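Local atomic coordinates of thiosulfate sulfurtransferase TUM1 (Saccharomyces cerevisiae, PDB entry 3UTN), a protein that accepts persulfide sulfur from NFS1 and passes it to UBA4 in the pathway that 2-thiolates the wobble uridine of tRNAs. Residues V186-M191 and R304-S309; K203-D208 and P274-I279; G233-P238 and F268-D273. All coordinates share one frame; numbering follows the deposited sequence.

Contact 1 of 3, residues V186-M191 and R304-S309; sequences VDYEEM and RLYDGS
Met191 lies over one face of the Tyr306 ring. Its CG stands 3.4 Å from the ring centroid, 17° off the normal, a CH-pi contact. The bend at chi2 (-53°) sets SD oblique to the same ring, a Met-aromatic contact. On the other face of the ring sits Ser309 N. The backbone O of Val186 meets the ring at its edge, 3.3 Å from Tyr306 CD1. The two tyrosines lie side by side and point the same way, and Tyr306 OH comes to the edge of the Tyr188 ring. That hydroxyl bonds to Glu312. A leucine in place of Tyr306 would probably leave Glu312 without this partner and Met191 without a flat face to rest on.

Glu190 and Arg304 approach from opposite directions. NH1 of Arg304 bonds to the syn side of Glu190 OE1, and NH2 to OE2, in a two-pronged salt bridge with the two planes 33° apart. CG2 of Val186 covers a face of the guanidinium, 3.4 Å from Arg304 CZ. Val186 N donates to Leu305 O at 2.7 Å. The contact joins outer strand 185-186 and the start of helix 188-196 to strand 303-306 in the parallel sheet of a rhodanese domain.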
loop_
_atom_site.group_PDB
_atom_site.type_symbol
_atom_site.label_atom_id
_atom_site.label_comp_id
_atom_site.label_asym_id
_atom_site.label_seq_id
_atom_site.Cartn_x
_atom_site.Cartn_y
_atom_site.Cartn_z
ATOM N N VAL A 186 4.688 10.431 -6.039
ATOM C CA VAL A 186 4.965 11.095 -7.289
ATOM C C VAL A 186 3.627 11.571 -7.798
ATOM O O VAL A 186 2.673 10.803 -7.869
ATOM C CB VAL A 186 5.586 10.162 -8.334
ATOM C CG1 VAL A 186 6.218 10.992 -9.436
ATOM C CG2 VAL A 186 6.622 9.259 -7.694
ATOM N N ASP A 187 3.555 12.855 -8.112
ATOM C CA ASP A 187 2.357 13.412 -8.691
ATOM C C ASP A 187 2.412 13.188 -10.185
ATOM O O ASP A 187 3.476 12.910 -10.746
ATOM C CB ASP A 187 2.242 14.899 -8.361
ATOM C CG ASP A 187 1.946 15.150 -6.898
ATOM O OD1 ASP A 187 1.526 14.205 -6.193
ATOM O OD2 ASP A 187 2.129 16.300 -6.453
ATOM N N TYR A 188 1.254 13.295 -10.821
ATOM C CA TYR A 188 1.152 13.111 -12.248
ATOM C C TYR A 188 2.105 14.027 -13.000
ATOM O O TYR A 188 2.767 13.594 -13.939
ATOM C CB TYR A 188 -0.263 13.386 -12.724
ATOM C CG TYR A 188 -0.358 13.331 -14.216
ATOM C CD1 TYR A 188 -0.354 12.108 -14.879
ATOM C CD2 TYR A 188 -0.411 14.500 -14.976
ATOM C CE1 TYR A 188 -0.428 12.049 -16.253
ATOM C CE2 TYR A 188 -0.488 14.449 -16.353
ATOM C CZ TYR A 188 -0.496 13.221 -16.983
ATOM O OH TYR A 188 -0.572 13.152 -18.346
ATOM N N GLU A 189 2.149 15.292 -12.585
ATOM C CA GLU A 189 2.994 16.299 -13.213
ATOM C C GLU A 189 4.405 15.752 -13.375
ATOM O O GLU A 189 4.942 15.719 -14.478
ATOM C CB GLU A 189 2.996 17.597 -12.391
ATOM C CG GLU A 189 3.820 18.731 -12.996
ATOM C CD GLU A 189 3.608 20.070 -12.306
ATOM O OE1 GLU A 189 3.531 20.108 -11.058
ATOM O OE2 GLU A 189 3.527 21.096 -13.018
ATOM N N GLU A 190 4.983 15.283 -12.275
ATOM C CA GLU A 190 6.318 14.728 -12.316
ATOM C C GLU A 190 6.368 13.469 -13.159
ATOM O O GLU A 190 7.258 13.315 -13.982
ATOM C CB GLU A 190 6.824 14.430 -10.916
ATOM C CG GLU A 190 8.287 14.041 -10.898
ATOM C CD GLU A 190 8.741 13.588 -9.537
ATOM O OE1 GLU A 190 7.983 13.774 -8.567
ATOM O OE2 GLU A 190 9.853 13.035 -9.439
ATOM N N MET A 191 5.409 12.572 -12.945
ATOM C CA MET A 191 5.331 11.346 -13.724
ATOM C C MET A 191 5.302 11.665 -15.202
ATOM O O MET A 191 6.080 11.127 -15.980
ATOM C CB MET A 191 4.082 10.551 -13.362
ATOM C CG MET A 191 4.277 9.689 -12.143
ATOM S SD MET A 191 5.729 8.642 -12.293
ATOM C CE MET A 191 5.205 7.419 -13.485
ATOM N N ARG A 304 8.995 5.995 -4.316
ATOM C CA ARG A 304 7.806 6.780 -4.185
ATOM C C ARG A 304 6.692 6.068 -4.883
ATOM O O ARG A 304 6.916 5.198 -5.725
ATOM C CB ARG A 304 8.014 8.162 -4.770
ATOM C CG ARG A 304 8.921 9.030 -3.924
ATOM C CD ARG A 304 9.046 10.395 -4.559
ATOM N NE ARG A 304 9.540 10.274 -5.924
ATOM C CZ ARG A 304 9.313 11.167 -6.877
ATOM N NH1 ARG A 304 8.576 12.245 -6.621
ATOM N NH2 ARG A 304 9.803 10.966 -8.089
ATOM N N LEU A 305 5.484 6.412 -4.494
ATOM C CA LEU A 305 4.331 5.870 -5.136
ATOM C C LEU A 305 3.788 6.919 -6.061
ATOM O O LEU A 305 3.494 8.039 -5.643
ATOM C CB LEU A 305 3.271 5.494 -4.118
ATOM C CG LEU A 305 2.017 4.948 -4.788
ATOM C CD1 LEU A 305 2.183 3.472 -5.088
ATOM C CD2 LEU A 305 0.828 5.188 -3.892
ATOM N N TYR A 306 3.658 6.553 -7.324
ATOM C CA TYR A 306 2.869 7.336 -8.227
ATOM C C TYR A 306 1.437 7.000 -7.855
ATOM O O TYR A 306 0.879 6.005 -8.297
ATOM C CB TYR A 306 3.168 6.991 -9.681
ATOM C CG TYR A 306 2.191 7.626 -10.631
ATOM C CD1 TYR A 306 1.611 8.857 -10.335
ATOM C CD2 TYR A 306 1.847 7.004 -11.818
ATOM C CE1 TYR A 306 0.720 9.449 -11.200
ATOM C CE2 TYR A 306 0.955 7.597 -12.696
ATOM C CZ TYR A 306 0.394 8.814 -12.372
ATOM O OH TYR A 306 -0.495 9.409 -13.221
ATOM N N ASP A 307 0.860 7.843 -7.012
ATOM C CA ASP A 307 -0.424 7.543 -6.432
ATOM C C ASP A 307 -1.495 7.508 -7.506
ATOM O O ASP A 307 -2.271 6.560 -7.575
ATOM C CB ASP A 307 -0.759 8.550 -5.346
ATOM C CG ASP A 307 -1.982 8.169 -4.565
ATOM O OD1 ASP A 307 -2.320 6.969 -4.517
ATOM O OD2 ASP A 307 -2.609 9.076 -3.999
ATOM N N GLY A 308 -1.508 8.529 -8.362
ATOM C CA GLY A 308 -2.463 8.596 -9.462
ATOM C C GLY A 308 -2.461 7.285 -10.204
ATOM O O GLY A 308 -3.508 6.773 -10.612
ATOM N N SER A 309 -1.260 6.733 -10.351
ATOM C CA SER A 309 -1.062 5.434 -10.959
ATOM C C SER A 309 -1.660 5.378 -12.355
ATOM O O SER A 309 -1.959 6.413 -12.968
ATOM C CB SER A 309 -1.605 4.324 -10.057
ATOM O OG SER A 309 -0.665 4.026 -9.045
HETATM O O HOH W 1 -0.008 10.606 -7.894
#

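Contact 2 of 3, residues K203-D208 and P274-I279; sequences KFNAFD and PSKPTI
Asn205 meets segment 274-279 with both its backbone and its side chain. Its N donates to Pro277 O at 2.8 Å. Its O accepts from Ile279 N at 2.6 Å. Phe207 N then donates to Ile279 O, also at 2.6 Å, with an N-H...O angle of 163°. These three bonds are the ladder of a parallel pair, in which Asn205 is bridged to Thr278 and Ala206 to Ile279.

The side-chain amide of Asn205 is held at both ends. ND2 donates to Thr278 OG1 at 2.9 Å, and the hydroxyl lies close to the amide plane. Thr278 OG1 is anti to its own carbonyl carbon (chi1 -65°), which puts it on the side of Asn205 and leaves CG2 to meet the Phe207 ring at its edge. OD1 of Asn205 accepts from Asp273 N, just before the second segment. ND2 also comes near Lys276 O, but the angle is too poor for a hydrogen bond.

Lys276 uses its aliphatic chain here. CB packs on Lys203 O, while NZ goes on to Ala201 O. Lys203 NZ turns to Glu199 in a salt bridge.

The apolar part centres on Phe204. Ile279 CD1 lies over one face of its ring, 3.6 Å from the centroid, a CH-pi contact. Pro277 CB comes at the ring obliquely, 3.5 Å from Phe204 CE2.

Both ends of the buried Asn205 amide therefore have partners within the protein. Its partners fix its rotation; the three backbone bonds set the strand register. This polar link ties strand 205-208 to the loop leading into strand 278-281. Phe204 and Ile279 pack together on the opposite face of the sheet from Asn205 and Thr278.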
loop_
_atom_site.group_PDB
_atom_site.type_symbol
_atom_site.label_atom_id
_atom_site.label_comp_id
_atom_site.label_asym_id
_atom_site.label_seq_id
_atom_site.Cartn_x
_atom_site.Cartn_y
_atom_site.Cartn_z
ATOM N N LYS A 203 15.891 8.142 -14.851
ATOM C CA LYS A 203 16.044 8.690 -13.516
ATOM C C LYS A 203 15.490 7.765 -12.443
ATOM O O LYS A 203 15.861 7.877 -11.285
ATOM C CB LYS A 203 15.389 10.072 -13.403
ATOM C CG LYS A 203 15.933 11.123 -14.363
ATOM C CD LYS A 203 16.288 12.416 -13.640
ATOM C CE LYS A 203 15.067 13.188 -13.159
ATOM N NZ LYS A 203 14.452 14.005 -14.243
ATOM N N PHE A 204 14.599 6.856 -12.828
ATOM C CA PHE A 204 13.906 6.026 -11.850
ATOM C C PHE A 204 13.777 4.585 -12.262
ATOM O O PHE A 204 13.688 4.256 -13.440
ATOM C CB PHE A 204 12.498 6.563 -11.572
ATOM C CG PHE A 204 12.484 7.927 -10.969
ATOM C CD1 PHE A 204 12.431 9.052 -11.775
ATOM C CD2 PHE A 204 12.531 8.092 -9.593
ATOM C CE1 PHE A 204 12.431 10.319 -11.218
ATOM C CE2 PHE A 204 12.524 9.355 -9.031
ATOM C CZ PHE A 204 12.477 10.472 -9.844
ATOM N N ASN A 205 13.763 3.728 -11.255
ATOM C CA ASN A 205 13.159 2.435 -11.390
ATOM C C ASN A 205 11.688 2.722 -11.246
ATOM O O ASN A 205 11.238 3.204 -10.213
ATOM C CB ASN A 205 13.626 1.525 -10.276
ATOM C CG ASN A 205 15.126 1.502 -10.157
ATOM O OD1 ASN A 205 15.812 1.128 -11.098
ATOM N ND2 ASN A 205 15.642 1.929 -9.013
ATOM N N ALA A 206 10.939 2.491 -12.304
ATOM C CA ALA A 206 9.534 2.787 -12.240
ATOM C C ALA A 206 8.818 1.476 -12.400
ATOM O O ALA A 206 8.870 0.844 -13.448
ATOM C CB ALA A 206 9.140 3.791 -13.303
ATOM N N PHE A 207 8.191 1.041 -11.323
ATOM C CA PHE A 207 7.537 -0.240 -11.328
ATOM C C PHE A 207 6.059 -0.089 -11.241
ATOM O O PHE A 207 5.533 0.749 -10.516
ATOM C CB PHE A 207 8.031 -1.111 -10.196
ATOM C CG PHE A 207 9.480 -1.410 -10.284
ATOM C CD1 PHE A 207 9.963 -2.278 -11.252
ATOM C CD2 PHE A 207 10.367 -0.806 -9.416
ATOM C CE1 PHE A 207 11.317 -2.544 -11.347
ATOM C CE2 PHE A 207 11.718 -1.074 -9.496
ATOM C CZ PHE A 207 12.193 -1.943 -10.462
ATOM N N ASP A 208 5.399 -0.941 -11.993
ATOM C CA ASP A 208 3.981 -0.958 -12.003
ATOM C C ASP A 208 3.567 -2.258 -11.358
ATOM O O ASP A 208 3.971 -3.332 -11.796
ATOM C CB ASP A 208 3.484 -0.848 -13.430
ATOM C CG ASP A 208 2.047 -0.484 -13.489
ATOM O OD1 ASP A 208 1.251 -1.186 -12.845
ATOM O OD2 ASP A 208 1.713 0.506 -14.163
ATOM N N PRO A 274 20.095 0.250 -8.361
ATOM C CA PRO A 274 20.269 0.732 -6.993
ATOM C C PRO A 274 20.644 2.213 -6.927
ATOM O O PRO A 274 20.508 2.825 -5.872
ATOM C CB PRO A 274 21.414 -0.134 -6.451
ATOM C CG PRO A 274 22.133 -0.625 -7.659
ATOM C CD PRO A 274 21.067 -0.808 -8.694
ATOM N N SER A 275 21.103 2.773 -8.044
ATOM C CA SER A 275 21.492 4.181 -8.095
ATOM C C SER A 275 20.311 5.095 -8.418
ATOM O O SER A 275 20.393 6.308 -8.241
ATOM C CB SER A 275 22.619 4.397 -9.112
ATOM O OG SER A 275 22.123 4.350 -10.440
ATOM N N LYS A 276 19.215 4.506 -8.888
ATOM C CA LYS A 276 18.030 5.278 -9.243
ATOM C C LYS A 276 17.005 5.234 -8.128
ATOM O O LYS A 276 16.819 4.188 -7.503
ATOM C CB LYS A 276 17.393 4.739 -10.518
ATOM C CG LYS A 276 18.250 4.901 -11.754
ATOM C CD LYS A 276 17.577 4.248 -12.941
ATOM C CE LYS A 276 18.519 4.187 -14.128
ATOM N NZ LYS A 276 17.828 3.584 -15.294
ATOM N N PRO A 277 16.337 6.371 -7.868
ATOM C CA PRO A 277 15.183 6.300 -6.994
ATOM C C PRO A 277 14.117 5.475 -7.690
ATOM O O PRO A 277 14.255 5.132 -8.867
ATOM C CB PRO A 277 14.733 7.758 -6.853
ATOM C CG PRO A 277 15.836 8.589 -7.409
ATOM C CD PRO A 277 16.558 7.728 -8.394
ATOM N N THR A 278 13.069 5.134 -6.966
ATOM C CA THR A 278 12.090 4.237 -7.518
ATOM C C THR A 278 10.719 4.847 -7.442
ATOM O O THR A 278 10.380 5.550 -6.497
ATOM C CB THR A 278 12.156 2.862 -6.835
ATOM O OG1 THR A 278 13.420 2.273 -7.141
ATOM C CG2 THR A 278 11.057 1.938 -7.336
ATOM N N ILE A 279 9.948 4.609 -8.485
ATOM C CA ILE A 279 8.571 4.987 -8.475
ATOM C C ILE A 279 7.781 3.717 -8.620
ATOM O O ILE A 279 8.062 2.886 -9.477
ATOM C CB ILE A 279 8.233 5.973 -9.596
ATOM C CG1 ILE A 279 8.974 7.286 -9.349
ATOM C CG2 ILE A 279 6.728 6.181 -9.668
ATOM C CD1 ILE A 279 8.967 8.240 -10.517
#

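Contact 3 of 3, residues G233-P238 and F268-D273; sequences GTQPLP and FHCTLD
Gln235 and Thr271 are joined by hydrogen bonds between a side-chain amide and a backbone. Thr271 N donates to Gln235 OE1 at 2.5 Å, with an N-H...O angle of 166°. Gln235 NE2 returns a bond to Thr271 O at 2.8 Å. Both bonds lie in the plane of the accepting carbonyl. The glutamine chain is extended beyond CG (chi2 173°), and this carries the amide across to the loop, where both its ends grip one residue. The rotation of the amide is thereby fixed.

Two waters add to this. One donates to both Gln235 OE1 and His269 O. The other accepts a weak bond from Gln235 NE2 and lies 2.7 Å from Thr271 OG1.

The apolar contacts are made by prolines. Pro238 sits on one face of the Phe268 ring, its CD 3.4 Å from the centroid and only 4° off the normal, a CH-pi contact. Pro236 packs against Phe268, with its CG 4.0 Å from Phe268 CB.

Helix 255-267 ends just before Phe268, in a Schellman motif with His269 at C-prime. The loop that follows runs on to strand 278-281. Strand 234-236 is at the edge of the sheet beside strand 205-208. Leu212 of helix 212-216 touches both Pro236 and Phe268.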
loop_
_atom_site.group_PDB
_atom_site.type_symbol
_atom_site.label_atom_id
_atom_site.label_comp_id
_atom_site.label_asym_id
_atom_site.label_seq_id
_atom_site.Cartn_x
_atom_site.Cartn_y
_atom_site.Cartn_z
ATOM N N GLY A 233 8.530 3.772 -19.646
ATOM C CA GLY A 233 9.620 3.904 -18.707
ATOM C C GLY A 233 9.388 3.103 -17.447
ATOM O O GLY A 233 10.303 2.913 -16.658
ATOM N N THR A 234 8.159 2.636 -17.253
ATOM C CA THR A 234 7.872 1.780 -16.124
ATOM C C THR A 234 8.159 0.342 -16.492
ATOM O O THR A 234 8.362 -0.002 -17.656
ATOM C CB THR A 234 6.414 1.882 -15.636
ATOM O OG1 THR A 234 5.532 1.529 -16.704
ATOM C CG2 THR A 234 6.107 3.289 -15.138
ATOM N N GLN A 235 8.175 -0.496 -15.475
ATOM C CA GLN A 235 8.450 -1.897 -15.651
ATOM C C GLN A 235 7.412 -2.646 -14.864
ATOM O O GLN A 235 6.924 -2.137 -13.853
ATOM C CB GLN A 235 9.823 -2.223 -15.110
ATOM C CG GLN A 235 10.943 -1.445 -15.759
ATOM C CD GLN A 235 12.236 -1.707 -15.046
ATOM O OE1 GLN A 235 12.823 -2.759 -15.214
ATOM N NE2 GLN A 235 12.668 -0.767 -14.220
ATOM N N PRO A 236 7.058 -3.852 -15.325
ATOM C CA PRO A 236 6.063 -4.583 -14.580
ATOM C C PRO A 236 6.691 -5.186 -13.342
ATOM O O PRO A 236 7.696 -5.893 -13.420
ATOM C CB PRO A 236 5.638 -5.676 -15.551
ATOM C CG PRO A 236 6.862 -5.938 -16.361
ATOM C CD PRO A 236 7.584 -4.630 -16.465
ATOM N N LEU A 237 6.116 -4.873 -12.196
ATOM C CA LEU A 237 6.475 -5.572 -10.988
ATOM C C LEU A 237 5.164 -5.913 -10.306
ATOM O O LEU A 237 4.791 -5.276 -9.329
ATOM C CB LEU A 237 7.389 -4.718 -10.115
ATOM C CG LEU A 237 8.205 -5.454 -9.050
ATOM C CD1 LEU A 237 8.999 -6.610 -9.649
ATOM C CD2 LEU A 237 9.139 -4.471 -8.371
ATOM N N PRO A 238 4.438 -6.906 -10.853
ATOM C CA PRO A 238 3.156 -7.268 -10.280
ATOM C C PRO A 238 3.352 -7.545 -8.808
ATOM O O PRO A 238 4.240 -8.307 -8.432
ATOM C CB PRO A 238 2.778 -8.527 -11.052
ATOM C CG PRO A 238 3.410 -8.306 -12.382
ATOM C CD PRO A 238 4.748 -7.736 -12.028
ATOM N N PHE A 268 10.052 -10.882 -14.499
ATOM C CA PHE A 268 9.394 -9.849 -15.276
ATOM C C PHE A 268 10.384 -9.029 -16.076
ATOM O O PHE A 268 10.046 -7.961 -16.586
ATOM C CB PHE A 268 8.505 -8.993 -14.369
ATOM C CG PHE A 268 7.377 -9.770 -13.769
ATOM C CD1 PHE A 268 6.225 -10.018 -14.505
ATOM C CD2 PHE A 268 7.485 -10.306 -12.493
ATOM C CE1 PHE A 268 5.188 -10.765 -13.971
ATOM C CE2 PHE A 268 6.453 -11.051 -11.953
ATOM C CZ PHE A 268 5.303 -11.283 -12.691
ATOM N N HIS A 269 11.598 -9.562 -16.203
ATOM C CA HIS A 269 12.678 -8.934 -16.961
ATOM C C HIS A 269 12.738 -7.480 -16.636
ATOM O O HIS A 269 12.590 -6.615 -17.500
ATOM C CB HIS A 269 12.514 -9.184 -18.457
ATOM C CG HIS A 269 12.407 -10.644 -18.809
ATOM N ND1 HIS A 269 11.225 -11.270 -18.940
ATOM C CD2 HIS A 269 13.391 -11.605 -19.033
ATOM C CE1 HIS A 269 11.434 -12.565 -19.242
ATOM N NE2 HIS A 269 12.763 -12.769 -19.299
ATOM N N CYS A 270 12.934 -7.213 -15.355
ATOM C CA CYS A 270 12.978 -5.863 -14.846
ATOM C C CYS A 270 14.347 -5.540 -14.329
ATOM O O CYS A 270 15.099 -6.419 -13.913
ATOM C CB CYS A 270 11.978 -5.691 -13.714
ATOM S SG CYS A 270 10.288 -5.731 -14.301
ATOM N N THR A 271 14.654 -4.256 -14.359
ATOM C CA THR A 271 15.866 -3.754 -13.774
ATOM C C THR A 271 15.465 -2.933 -12.568
ATOM O O THR A 271 14.488 -2.175 -12.598
ATOM C CB THR A 271 16.648 -2.868 -14.755
ATOM O OG1 THR A 271 15.819 -1.776 -15.172
ATOM C CG2 THR A 271 17.083 -3.672 -15.974
ATOM N N LEU A 272 16.204 -3.120 -11.493
ATOM C CA LEU A 272 16.125 -2.209 -10.391
ATOM C C LEU A 272 17.529 -1.690 -10.196
ATOM O O LEU A 272 18.399 -2.382 -9.672
ATOM C CB LEU A 272 15.599 -2.891 -9.137
ATOM C CG LEU A 272 14.932 -1.916 -8.171
ATOM C CD1 LEU A 272 13.944 -2.668 -7.300
ATOM C CD2 LEU A 272 15.959 -1.173 -7.331
ATOM N N ASP A 273 17.743 -0.472 -10.664
ATOM C CA ASP A 273 19.028 0.174 -10.558
ATOM C C ASP A 273 19.128 0.746 -9.157
ATOM O O ASP A 273 18.332 1.612 -8.787
ATOM C CB ASP A 273 19.137 1.272 -11.613
ATOM C CG ASP A 273 20.539 1.813 -11.758
ATOM O OD1 ASP A 273 21.302 1.803 -10.770
ATOM O OD2 ASP A 273 20.873 2.266 -12.872
HETATM O O HOH W 2 11.975 -4.037 -18.023
HETATM O O HOH W 3 15.336 0.376 -13.648
#

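How the contacts relate
All three contacts reach one five-stranded parallel sheet, ordered 185-186, 303-306, 278-281, 205-208, 234-236. Contact 2 is central, its centre about 12 Å from that of contact 1 and about 9 Å from that of contact 3. Arg304 N to Thr278 O, 2.6 Å, is a probable hydrogen bond linking contacts 1 and 2. Ala206 O to Gln235 N, 2.5 Å, similarly links contacts 2 and 3. Cys282, which forms the persulfide intermediate, follows strand 278-281. Its side chain is about 5 Å from that of Leu305 and about 9 Å from those of Phe207 and Pro238. Ser309 OG bonds to Cys282 N. A sulfate, probably from the crystallisation liquor, lies about 4 Å from the Gln235 side chain.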